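Local coordinates for beta-glucosidase (PDB 4B3K), which probably hydrolyses beta-glycosidic bonds, including those of 6-phosphorylated beta-glucosides, as a TIM-barrel enzyme of glycosyl hydrolase family 1, at residues Pro38-Asp43 / Ser422-Tyr427; Ser71-Ile76 / Gly411-Thr416. All coordinates share one frame; numbering follows the deposited sequence.

Contact 1. Residues Pro38-Asp43 / Ser422-Tyr427; sequences PDLFYD and SWLNAY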
loop_
_atom_site.group_PDB
_atom_site.type_symbol
_atom_site.label_atom_id
_atom_site.label_comp_id
_atom_site.label_asym_id
_atom_site.label_seq_id
_atom_site.Cartn_x
_atom_site.Cartn_y
_atom_site.Cartn_z
ATOM N N PRO A 38 -11.309 -4.539 21.021
ATOM C CA PRO A 38 -10.126 -5.387 20.880
ATOM C C PRO A 38 -10.452 -6.773 20.349
ATOM O O PRO A 38 -9.581 -7.436 19.782
ATOM C CB PRO A 38 -9.618 -5.533 22.332
ATOM C CG PRO A 38 -10.761 -5.176 23.207
ATOM C CD PRO A 38 -11.691 -4.301 22.429
ATOM N N ASP A 39 -11.694 -7.198 20.602
ATOM C CA ASP A 39 -12.277 -8.497 20.233
ATOM C C ASP A 39 -12.473 -8.699 18.738
ATOM O O ASP A 39 -12.851 -9.808 18.295
ATOM C CB ASP A 39 -13.611 -8.745 20.986
ATOM C CG ASP A 39 -14.624 -7.556 20.890
ATOM O OD1 ASP A 39 -14.269 -6.335 20.958
ATOM O OD2 ASP A 39 -15.824 -7.866 20.793
ATOM N N LEU A 40 -12.224 -7.630 17.972
ATOM C CA LEU A 40 -12.304 -7.655 16.496
ATOM C C LEU A 40 -10.983 -8.050 15.900
ATOM O O LEU A 40 -10.924 -8.371 14.716
ATOM C CB LEU A 40 -12.716 -6.299 15.903
ATOM C CG LEU A 40 -14.180 -5.859 15.971
ATOM C CD1 LEU A 40 -14.456 -4.813 14.896
ATOM C CD2 LEU A 40 -15.163 -7.034 15.847
ATOM N N PHE A 41 -9.929 -8.022 16.710
ATOM C CA PHE A 41 -8.610 -8.313 16.218
ATOM C C PHE A 41 -8.184 -9.724 16.577
ATOM O O PHE A 41 -8.357 -10.156 17.718
ATOM C CB PHE A 41 -7.621 -7.289 16.744
ATOM C CG PHE A 41 -7.915 -5.901 16.276
ATOM C CD1 PHE A 41 -9.116 -5.257 16.633
ATOM C CD2 PHE A 41 -7.014 -5.214 15.454
ATOM C CE1 PHE A 41 -9.394 -3.961 16.192
ATOM C CE2 PHE A 41 -7.309 -3.917 15.023
ATOM C CZ PHE A 41 -8.500 -3.307 15.375
ATOM N N TYR A 42 -7.611 -10.441 15.616
ATOM C CA TYR A 42 -7.194 -11.830 15.875
ATOM C C TYR A 42 -6.422 -11.962 17.163
ATOM O O TYR A 42 -5.534 -11.173 17.428
ATOM C CB TYR A 42 -6.354 -12.411 14.742
ATOM C CG TYR A 42 -6.313 -13.910 14.831
ATOM C CD1 TYR A 42 -7.452 -14.663 14.545
ATOM C CD2 TYR A 42 -5.163 -14.588 15.256
ATOM C CE1 TYR A 42 -7.448 -16.045 14.655
ATOM C CE2 TYR A 42 -5.153 -15.978 15.359
ATOM C CZ TYR A 42 -6.307 -16.692 15.055
ATOM O OH TYR A 42 -6.341 -18.075 15.141
ATOM N N ASP A 43 -6.754 -12.968 17.964
ATOM C CA ASP A 43 -6.074 -13.173 19.263
ATOM C C ASP A 43 -5.973 -11.906 20.168
ATOM O O ASP A 43 -5.110 -11.859 21.039
ATOM C CB ASP A 43 -4.649 -13.745 19.059
ATOM C CG ASP A 43 -4.604 -15.287 19.004
ATOM O OD1 ASP A 43 -5.445 -15.957 19.649
ATOM O OD2 ASP A 43 -3.705 -15.843 18.317
ATOM N N SER A 422 -0.924 -7.269 10.958
ATOM C CA SER A 422 -1.843 -7.117 9.825
ATOM C C SER A 422 -3.281 -6.655 10.164
ATOM O O SER A 422 -4.257 -7.326 9.863
ATOM C CB SER A 422 -1.786 -8.348 8.901
ATOM O OG SER A 422 -1.959 -7.945 7.535
ATOM N N TRP A 423 -3.408 -5.488 10.787
ATOM C CA TRP A 423 -4.739 -4.900 11.078
ATOM C C TRP A 423 -5.622 -5.794 11.902
ATOM O O TRP A 423 -5.159 -6.342 12.921
ATOM C CB TRP A 423 -5.421 -4.529 9.784
ATOM C CG TRP A 423 -4.451 -3.873 8.852
ATOM C CD1 TRP A 423 -4.062 -4.304 7.594
ATOM C CD2 TRP A 423 -3.681 -2.635 9.101
ATOM N NE1 TRP A 423 -3.132 -3.437 7.062
ATOM C CE2 TRP A 423 -2.866 -2.417 7.928
ATOM C CE3 TRP A 423 -3.589 -1.729 10.162
ATOM C CZ2 TRP A 423 -1.985 -1.342 7.843
ATOM C CZ3 TRP A 423 -2.719 -0.633 10.052
ATOM C CH2 TRP A 423 -1.940 -0.443 8.928
ATOM N N LEU A 424 -6.895 -5.951 11.484
ATOM C CA LEU A 424 -7.831 -6.877 12.166
ATOM C C LEU A 424 -7.262 -8.306 12.268
ATOM O O LEU A 424 -7.421 -8.999 13.286
ATOM C CB LEU A 424 -9.204 -6.907 11.493
ATOM C CG LEU A 424 -10.050 -5.610 11.416
ATOM C CD1 LEU A 424 -11.132 -5.746 10.349
ATOM C CD2 LEU A 424 -10.651 -5.172 12.768
ATOM N N ASN A 425 -6.568 -8.731 11.227
ATOM C CA ASN A 425 -5.947 -10.011 11.264
ATOM C C ASN A 425 -4.691 -10.069 12.116
ATOM O O ASN A 425 -4.214 -11.167 12.436
ATOM C CB ASN A 425 -5.588 -10.444 9.844
ATOM C CG ASN A 425 -6.798 -10.704 8.989
ATOM O OD1 ASN A 425 -6.708 -10.590 7.787
ATOM N ND2 ASN A 425 -7.922 -11.061 9.601
ATOM N N ALA A 426 -4.106 -8.913 12.431
ATOM C CA ALA A 426 -3.010 -8.857 13.424
ATOM C C ALA A 426 -1.941 -9.863 13.075
ATOM O O ALA A 426 -1.372 -9.738 12.036
ATOM C CB ALA A 426 -3.529 -9.026 14.855
ATOM N N TYR A 427 -1.667 -10.858 13.907
ATOM C CA TYR A 427 -0.579 -11.801 13.627
ATOM C C TYR A 427 -1.034 -13.225 13.214
ATOM O O TYR A 427 -0.227 -14.190 13.183
ATOM C CB TYR A 427 0.368 -11.831 14.805
ATOM C CG TYR A 427 1.214 -10.597 14.883
ATOM C CD1 TYR A 427 2.241 -10.389 13.982
ATOM C CD2 TYR A 427 0.987 -9.615 15.850
ATOM C CE1 TYR A 427 3.024 -9.247 14.037
ATOM C CE2 TYR A 427 1.772 -8.465 15.906
ATOM C CZ TYR A 427 2.790 -8.291 15.004
ATOM O OH TYR A 427 3.608 -7.175 15.041
#

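Contact 2. Residues Ser71-Ile76 / Gly411-Thr416; sequences SYRTSI and GYHVWT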
loop_
_atom_site.group_PDB
_atom_site.type_symbol
_atom_site.label_atom_id
_atom_site.label_comp_id
_atom_site.label_asym_id
_atom_site.label_seq_id
_atom_site.Cartn_x
_atom_site.Cartn_y
_atom_site.Cartn_z
ATOM N N SER A 71 17.040 -1.516 -0.468
ATOM C CA SER A 71 16.004 -0.476 -0.258
ATOM C C SER A 71 15.033 -0.930 0.837
ATOM O O SER A 71 15.005 -2.124 1.173
ATOM C CB SER A 71 15.258 -0.192 -1.578
ATOM O OG SER A 71 14.633 -1.385 -2.053
ATOM N N TYR A 72 14.238 0.000 1.370
ATOM C CA TYR A 72 13.323 -0.266 2.483
ATOM C C TYR A 72 12.214 0.749 2.487
ATOM O O TYR A 72 12.451 1.962 2.516
ATOM C CB TYR A 72 14.047 -0.176 3.815
ATOM C CG TYR A 72 13.206 -0.470 5.057
ATOM C CD1 TYR A 72 12.660 -1.717 5.274
ATOM C CD2 TYR A 72 13.048 0.485 6.052
ATOM C CE1 TYR A 72 11.939 -1.983 6.411
ATOM C CE2 TYR A 72 12.325 0.230 7.190
ATOM C CZ TYR A 72 11.775 -1.000 7.361
ATOM O OH TYR A 72 11.063 -1.252 8.494
ATOM N N ARG A 73 10.983 0.253 2.450
ATOM C CA ARG A 73 9.850 1.151 2.486
ATOM C C ARG A 73 9.025 0.946 3.776
ATOM O O ARG A 73 8.567 -0.178 4.091
ATOM C CB ARG A 73 9.033 1.000 1.226
ATOM C CG ARG A 73 7.798 1.853 1.153
ATOM C CD ARG A 73 6.783 0.934 0.523
ATOM N NE ARG A 73 5.512 0.952 1.212
ATOM C CZ ARG A 73 4.464 0.226 0.848
ATOM N NH1 ARG A 73 4.568 -0.594 -0.190
ATOM N NH2 ARG A 73 3.309 0.338 1.497
ATOM N N THR A 74 8.917 2.039 4.525
ATOM C CA THR A 74 8.048 2.125 5.662
ATOM C C THR A 74 7.229 3.416 5.521
ATOM O O THR A 74 7.160 4.001 4.422
ATOM C CB THR A 74 8.797 1.958 7.022
ATOM O OG1 THR A 74 7.836 1.706 8.036
ATOM C CG2 THR A 74 9.631 3.185 7.425
ATOM N N SER A 75 6.563 3.845 6.577
ATOM C CA SER A 75 5.826 5.078 6.461
ATOM C C SER A 75 6.104 5.972 7.645
ATOM O O SER A 75 6.539 5.498 8.713
ATOM C CB SER A 75 4.309 4.827 6.316
ATOM O OG SER A 75 3.775 4.136 7.437
ATOM N N ILE A 76 5.828 7.258 7.450
ATOM C CA ILE A 76 5.836 8.232 8.524
ATOM C C ILE A 76 4.383 8.481 8.990
ATOM O O ILE A 76 3.553 8.925 8.220
ATOM C CB ILE A 76 6.595 9.522 8.077
ATOM C CG1 ILE A 76 8.062 9.189 7.775
ATOM C CG2 ILE A 76 6.483 10.629 9.127
ATOM C CD1 ILE A 76 8.905 10.360 7.326
ATOM N N GLY A 411 12.088 -2.209 -9.537
ATOM C CA GLY A 411 12.203 -2.810 -8.230
ATOM C C GLY A 411 11.097 -3.759 -7.800
ATOM O O GLY A 411 9.948 -3.660 -8.234
ATOM N N TYR A 412 11.482 -4.664 -6.905
ATOM C CA TYR A 412 10.611 -5.606 -6.251
ATOM C C TYR A 412 10.816 -5.502 -4.710
ATOM O O TYR A 412 11.930 -5.668 -4.184
ATOM C CB TYR A 412 10.971 -7.002 -6.758
ATOM C CG TYR A 412 10.187 -8.173 -6.178
ATOM C CD1 TYR A 412 8.932 -8.507 -6.659
ATOM C CD2 TYR A 412 10.725 -8.955 -5.158
ATOM C CE1 TYR A 412 8.241 -9.587 -6.144
ATOM C CE2 TYR A 412 10.044 -10.031 -4.634
ATOM C CZ TYR A 412 8.804 -10.342 -5.119
ATOM O OH TYR A 412 8.120 -11.440 -4.602
ATOM N N HIS A 413 9.719 -5.224 -4.020
ATOM C CA HIS A 413 9.653 -5.202 -2.590
ATOM C C HIS A 413 8.676 -6.254 -2.138
ATOM O O HIS A 413 7.486 -6.248 -2.528
ATOM C CB HIS A 413 9.113 -3.870 -2.118
ATOM C CG HIS A 413 10.168 -2.835 -1.798
ATOM N ND1 HIS A 413 9.899 -1.749 -1.044
ATOM C CD2 HIS A 413 11.502 -2.730 -2.188
ATOM C CE1 HIS A 413 11.010 -0.993 -0.956
ATOM N NE2 HIS A 413 11.988 -1.605 -1.654
ATOM N N VAL A 414 9.192 -7.146 -1.286
ATOM C CA VAL A 414 8.427 -8.174 -0.615
ATOM C C VAL A 414 7.621 -7.550 0.511
ATOM O O VAL A 414 8.140 -6.737 1.274
ATOM C CB VAL A 414 9.354 -9.261 -0.019
ATOM C CG1 VAL A 414 8.515 -10.340 0.678
ATOM C CG2 VAL A 414 10.300 -9.841 -1.097
ATOM N N TRP A 415 6.345 -7.896 0.591
ATOM C CA TRP A 415 5.577 -7.605 1.800
ATOM C C TRP A 415 5.737 -8.860 2.558
ATOM O O TRP A 415 4.971 -9.796 2.298
ATOM C CB TRP A 415 4.071 -7.407 1.535
ATOM C CG TRP A 415 3.433 -7.015 2.833
ATOM C CD1 TRP A 415 2.964 -7.851 3.859
ATOM C CD2 TRP A 415 3.323 -5.663 3.385
ATOM N NE1 TRP A 415 2.530 -7.130 4.930
ATOM C CE2 TRP A 415 2.721 -5.809 4.717
ATOM C CE3 TRP A 415 3.611 -4.383 2.909
ATOM C CZ2 TRP A 415 2.426 -4.720 5.504
ATOM C CZ3 TRP A 415 3.312 -3.300 3.727
ATOM C CH2 TRP A 415 2.721 -3.475 4.989
ATOM N N THR A 416 6.665 -8.951 3.509
ATOM C CA THR A 416 7.318 -7.860 4.194
ATOM C C THR A 416 8.531 -8.471 4.898
ATOM O O THR A 416 8.573 -9.685 5.094
ATOM C CB THR A 416 6.392 -7.270 5.295
ATOM O OG1 THR A 416 6.981 -6.095 5.836
ATOM C CG2 THR A 416 6.133 -8.260 6.443
#

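Contact 1. Residues Pro38-Asp43 / Ser422-Tyr427
The CD2 methyl of Leu-424 covers one face of the Phe-41 ring, and this pairing carries the apolar part of the contact. The methyl stands 4.0 Å from the Phe-41 ring centroid, 17° off the normal, in a CH-pi contact. It is offset toward the rim of the ring. The Phe-41 side chain reaches this place because CG stands anti to its own carbonyl carbon (chi1 -63°). The same Leu-424 CD2 meets Leu-40 CB at 3.9 Å, so one branch of the leucine touches two consecutive residues, Leu-40 and Phe-41.

A backbone hydrogen bond joins the two loops. Tyr-42 N gives a straight hydrogen bond to Leu-424 O (2.7 Å), and the same oxygen receives a CA-H...O contact from Phe-41 CA at 3.2 Å. One carbonyl oxygen therefore meets two successive residues of 38-43. Tyr-42 has CG anti to its backbone N (chi1 -162°): its CB lies against Asn-425 O, at 3.4 Å, whereas the ring leads away and remains exposed. Ala-426 adds its methyl group, which faces Tyr-42 CB and O.

Residues 38-43 follow helix 29-36, and 422-427 follow barrel strand 409-414. The helix packs on both: Trp-33 touches Leu-40 and Leu-424, Tyr-34 meets Phe-41 edge-to-face, and Phe-30 stacks on Trp-423. The contact thus ties the loop after the last barrel strand to the loop between helices 29-36 and 53-66.

Contact 2. Residues Ser71-Ile76 / Gly411-Thr416
His-413 reaches past strand 8-12 inside the barrel to meet Ser-71 and Arg-73 with the edge of its imidazole. Strands 71-75 and 409-414 are not neighbours in the sheet, since strand 8-12 runs between them; the axes of 71-75 and 411-414 pass 8.5 Å apart at 56°. The gap is bridged by side chains.

From the CB of His-413, which points toward strand 71-75, CG carries the ring so that its CE1-NE2 edge turns to that strand. ND1 lies 3.7 Å from Arg-73 CB. CE1 rests against the same Arg-73 CB at 3.6 Å, so this methylene packs in the plane of the ring, at its edge. At the tip, NE2 donates a hydrogen bond to Ser-71 OG (2.7 Å), with the oxygen only 6° out of the ring plane. CD2 completes the circuit beside that hydroxyl. Phe-362 meets the imidazole edge-to-face.

Arg-73 itself has CG anti to the backbone N (chi1 178°) and then bends twice along its chain. Its NH2 arrives at the edge of the Trp-415 ring, 4.3 Å from CZ3, and forms a salt bridge with Glu-365, with a weak hydrogen bond to Asn-163. Trp-415 precedes a cis peptide bond to Thr-416, a non-prolyl cis bond of the kind well known after the eighth strand in this family.

The donation from NE2 places a proton on that nitrogen. Ser-71 OG, accepting it, is also bonded to Trp-9 O of strand 8-12, to which it can donate, so three strands meet at this buried hydroxyl. The chain of contacts continues through Arg-73 to Glu-365, at the end of strand 361-365, where family 1 enzymes carry their nucleophile; Arg-73 therefore probably helps position that carboxylate.

In the fold
Contact 2 lies in the buried core, about 10 Å from the centre of the chain, whereas contact 1 is partly buried and about 19 Å from it. Their centres are about 22 Å apart, and their nearest atoms, about 5 Å apart, do not touch. Their second segments are consecutive: 411-416 on the last barrel strand, 422-427 in the loop after it. Because 38-43 also precedes 71-76, contact 2 is nested within the span closed by contact 1. Their chemistry differs accordingly. The inner contact links two strands by a histidine-serine hydrogen bond, with an arginine methylene against the imidazole edge; the outer joins two loops by a backbone hydrogen bond and leucine-aromatic packing.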